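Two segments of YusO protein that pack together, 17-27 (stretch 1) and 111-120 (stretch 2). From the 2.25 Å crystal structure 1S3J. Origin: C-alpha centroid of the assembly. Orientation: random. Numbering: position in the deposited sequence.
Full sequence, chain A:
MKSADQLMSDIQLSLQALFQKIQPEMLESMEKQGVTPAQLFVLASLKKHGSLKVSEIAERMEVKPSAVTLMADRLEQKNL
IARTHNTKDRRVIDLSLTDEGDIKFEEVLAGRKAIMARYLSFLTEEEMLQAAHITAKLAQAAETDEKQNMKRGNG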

# COMPACT_ATOMS: atom_id res chain seq x y z
N ALA A 17 -7.06 7.61 5.86
CA ALA A 17 -8.39 7.79 5.29
C ALA A 17 -8.29 7.88 3.77
O ALA A 17 -9.15 7.38 3.08
CB ALA A 17 -9.04 9.02 5.85
N LEU A 18 -7.25 8.52 3.25
CA LEU A 18 -7.12 8.66 1.80
C LEU A 18 -6.89 7.29 1.17
O LEU A 18 -7.52 6.95 0.17
CB LEU A 18 -6.02 9.66 1.43
CG LEU A 18 -6.40 11.12 1.77
CD1 LEU A 18 -5.24 12.02 1.68
CD2 LEU A 18 -7.48 11.60 0.85
N PHE A 19 -6.05 6.50 1.81
CA PHE A 19 -5.69 5.17 1.35
C PHE A 19 -6.89 4.23 1.32
O PHE A 19 -7.24 3.73 0.27
CB PHE A 19 -4.57 4.58 2.21
CG PHE A 19 -4.12 3.22 1.76
CD1 PHE A 19 -3.29 3.08 0.65
CD2 PHE A 19 -4.53 2.08 2.42
CE1 PHE A 19 -2.88 1.81 0.21
CE2 PHE A 19 -4.12 0.81 1.99
CZ PHE A 19 -3.30 0.69 0.88
N GLN A 20 -7.54 4.02 2.46
CA GLN A 20 -8.77 3.23 2.51
C GLN A 20 -9.80 3.62 1.46
O GLN A 20 -10.59 2.80 1.03
CB GLN A 20 -9.42 3.33 3.88
CG GLN A 20 -8.68 2.59 4.99
CD GLN A 20 -9.13 3.06 6.38
OE1 GLN A 20 -9.19 4.26 6.66
NE2 GLN A 20 -9.48 2.11 7.24
N LYS A 21 -9.81 4.89 1.08
CA LYS A 21 -10.75 5.41 0.08
C LYS A 21 -10.25 5.25 -1.36
O LYS A 21 -11.06 5.10 -2.28
CB LYS A 21 -10.99 6.89 0.36
CG LYS A 21 -12.45 7.30 0.36
CD LYS A 21 -12.58 8.80 0.67
CE LYS A 21 -12.37 9.16 2.16
NZ LYS A 21 -13.48 8.68 3.04
N ILE A 22 -8.94 5.33 -1.56
CA ILE A 22 -8.37 5.39 -2.90
C ILE A 22 -7.89 4.02 -3.35
O ILE A 22 -8.02 3.68 -4.52
CB ILE A 22 -7.22 6.43 -2.99
CG1 ILE A 22 -7.79 7.85 -2.99
CG2 ILE A 22 -6.40 6.26 -4.27
CD1 ILE A 22 -6.77 8.91 -2.56
N GLN A 23 -7.36 3.23 -2.42
CA GLN A 23 -6.87 1.89 -2.74
C GLN A 23 -7.93 0.99 -3.38
O GLN A 23 -7.69 0.47 -4.47
CB GLN A 23 -6.24 1.20 -1.53
CG GLN A 23 -5.45 -0.04 -1.89
CD GLN A 23 -6.02 -1.31 -1.26
OE1 GLN A 23 -7.25 -1.50 -1.18
NE2 GLN A 23 -5.12 -2.19 -0.82
N PRO A 24 -9.09 0.80 -2.75
CA PRO A 24 -10.16 0.00 -3.37
C PRO A 24 -10.52 0.50 -4.78
O PRO A 24 -10.75 -0.33 -5.67
CB PRO A 24 -11.35 0.18 -2.42
CG PRO A 24 -10.72 0.49 -1.11
CD PRO A 24 -9.51 1.32 -1.43
N GLU A 25 -10.55 1.81 -4.98
CA GLU A 25 -10.89 2.37 -6.29
C GLU A 25 -9.83 2.02 -7.33
O GLU A 25 -10.17 1.70 -8.47
CB GLU A 25 -11.08 3.88 -6.21
CG GLU A 25 -12.43 4.36 -6.69
CD GLU A 25 -12.60 5.86 -6.54
OE1 GLU A 25 -12.28 6.40 -5.46
OE2 GLU A 25 -13.06 6.50 -7.52
N MSE A 26 -8.56 2.08 -6.94
CA MSE A 26 -7.46 1.70 -7.82
C MSE A 26 -7.58 0.22 -8.15
O MSE A 26 -7.60 -0.15 -9.31
CB MSE A 26 -6.09 1.98 -7.19
CG MSE A 26 -5.86 3.39 -6.65
SE MSE A 26 -4.96 4.56 -7.90
CE MSE A 26 -6.41 4.92 -8.94
N LEU A 27 -7.66 -0.63 -7.12
CA LEU A 27 -7.78 -2.08 -7.31
C LEU A 27 -8.95 -2.49 -8.19
O LEU A 27 -8.82 -3.41 -8.98
CB LEU A 27 -7.90 -2.81 -5.97
CG LEU A 27 -6.67 -2.83 -5.06
CD1 LEU A 27 -6.95 -3.68 -3.82
CD2 LEU A 27 -5.43 -3.32 -5.78
N GLY A 111 -6.85 5.65 -16.08
CA GLY A 111 -7.79 5.30 -15.04
C GLY A 111 -7.33 5.73 -13.65
O GLY A 111 -8.11 6.31 -12.88
N ARG A 112 -6.06 5.45 -13.33
CA ARG A 112 -5.47 5.85 -12.05
C ARG A 112 -5.38 7.37 -11.90
O ARG A 112 -5.56 7.90 -10.81
CB ARG A 112 -4.05 5.28 -11.87
CG ARG A 112 -3.98 3.79 -11.59
CD ARG A 112 -2.54 3.27 -11.50
NE ARG A 112 -2.40 2.14 -10.57
CZ ARG A 112 -1.97 2.22 -9.32
NH1 ARG A 112 -1.63 3.39 -8.79
NH2 ARG A 112 -1.90 1.13 -8.59
N LYS A 113 -5.06 8.04 -13.00
CA LYS A 113 -4.87 9.49 -12.99
C LYS A 113 -6.22 10.15 -12.71
O LYS A 113 -6.31 11.02 -11.86
CB LYS A 113 -4.27 9.96 -14.32
CG LYS A 113 -4.33 11.47 -14.57
CD LYS A 113 -3.80 11.85 -15.96
CE LYS A 113 -3.47 13.34 -16.04
NZ LYS A 113 -4.32 14.16 -15.12
N ALA A 114 -7.26 9.70 -13.41
CA ALA A 114 -8.58 10.25 -13.28
C ALA A 114 -9.12 10.10 -11.87
O ALA A 114 -9.80 10.99 -11.38
CB ALA A 114 -9.52 9.59 -14.29
N ILE A 115 -8.83 8.97 -11.21
CA ILE A 115 -9.21 8.80 -9.80
C ILE A 115 -8.49 9.80 -8.88
O ILE A 115 -9.12 10.46 -8.05
CB ILE A 115 -8.91 7.36 -9.33
CG1 ILE A 115 -10.01 6.42 -9.83
CG2 ILE A 115 -8.82 7.27 -7.81
CD1 ILE A 115 -9.66 4.93 -9.78
N MSE A 116 -7.18 9.92 -9.03
CA MSE A 116 -6.38 10.82 -8.20
C MSE A 116 -6.82 12.26 -8.38
O MSE A 116 -6.94 12.99 -7.42
CB MSE A 116 -4.89 10.70 -8.55
CG MSE A 116 -3.96 11.48 -7.60
SE MSE A 116 -4.15 10.95 -5.72
CE MSE A 116 -4.41 9.08 -5.93
N ALA A 117 -7.08 12.63 -9.63
CA ALA A 117 -7.39 14.01 -9.99
C ALA A 117 -8.76 14.45 -9.47
O ALA A 117 -9.01 15.64 -9.41
CB ALA A 117 -7.32 14.20 -11.52
N ARG A 118 -9.63 13.51 -9.11
CA ARG A 118 -10.89 13.87 -8.46
C ARG A 118 -10.61 14.40 -7.06
O ARG A 118 -11.28 15.30 -6.58
CB ARG A 118 -11.85 12.69 -8.37
CG ARG A 118 -12.58 12.40 -9.68
CD ARG A 118 -13.87 11.56 -9.55
NE ARG A 118 -14.07 10.96 -8.22
CZ ARG A 118 -13.56 9.79 -7.82
NH1 ARG A 118 -12.78 9.06 -8.62
NH2 ARG A 118 -13.82 9.34 -6.59
N TYR A 119 -9.61 13.82 -6.40
CA TYR A 119 -9.20 14.30 -5.09
C TYR A 119 -8.39 15.57 -5.22
O TYR A 119 -8.68 16.55 -4.56
CB TYR A 119 -8.43 13.23 -4.33
CG TYR A 119 -9.25 12.01 -4.04
CD1 TYR A 119 -9.93 11.86 -2.84
CD2 TYR A 119 -9.36 10.99 -4.98
CE1 TYR A 119 -10.70 10.72 -2.59
CE2 TYR A 119 -10.12 9.86 -4.74
CZ TYR A 119 -10.78 9.73 -3.56
OH TYR A 119 -11.53 8.59 -3.33
N LEU A 120 -7.41 15.58 -6.12
CA LEU A 120 -6.48 16.70 -6.24
C LEU A 120 -7.15 17.99 -6.69
O LEU A 120 -6.66 19.07 -6.39
CB LEU A 120 -5.35 16.34 -7.22
CG LEU A 120 -4.45 15.21 -6.74
CD1 LEU A 120 -3.37 14.89 -7.77
CD2 LEU A 120 -3.83 15.52 -5.37

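How do the two helices meet? They run nearly antiparallel, with 157° between their N-to-C directions and a closest axial approach of 10.1 Å, so Leu-18 lies by Tyr-119 at one end and Met-26 by Arg-112 at the other. The contact buries 534 Å² in all. Residues 86 or more positions apart in the chain are brought together, and most of the covered area belongs to Met-26, Tyr-119, Glu-25, Ile-115 and Ile-22.

What satisfies the carboxylate of Glu-25? Both of its oxygens find donors on the other helix, and they find different ones. OE1 of Glu-25 accepts a hydrogen bond from the hydroxyl OH of Tyr-119 at 3.1 Å, lying near the plane of the tyrosine ring. OE2 of Glu-25 forms a salt bridge with Arg-118, at 2.8 Å from its NH1; a second, weak hydrogen bond comes from NH2 of Arg-118, 3.1 Å from OE2 of Glu-25, with an angle of only 129° at the hydrogen. The carboxylate oxygen sits at the edge of the guanidinium, near its plane, where the N-H groups point. One acidic side chain thus ties together two neighbouring residues, pairing opposite charges with Arg-118 and giving the Tyr-119 hydroxyl an acceptor.

Does the backbone share in this bonding? Across the contact it donates and accepts no hydrogen bonds; its polar groups are engaged mainly within each helix. Met-26 N, for example, reaches Ile-22 O at 3.0 Å, and Met-116 N reaches Arg-112 O at 3.1 Å. The first helix is kinked where N of Pro-24 and N of Glu-25 lack bonds to the preceding turn; proline has no amide hydrogen to give. The carbonyl O of Glu-25 meets a methyl group, CD1 of Ile-115, at 3.5 Å.

Which side chains pack without hydrogen bonds? Ile-22 lies over one face of the Tyr-119 ring, its CG1 3.8 Å from the ring centroid and 25° off the normal, a CH-pi contact that leaves the hydroxyl free to meet Glu-25. CG2 of Ile-22 also packs 3.8 Å from CE of Met-116. Farther along, the CA-to-CB bond of the selenomethionine Met-26 points sideways to the other helix, but the end of its side chain comes nearer, bringing CE within 3.4 Å of CD1 of Ile-115. Its SE lies over one face of the Arg-112 guanidinium, 3.6 Å from NH1 of Arg-112. That approach is packing, and Arg-112 makes no hydrogen bond across this contact.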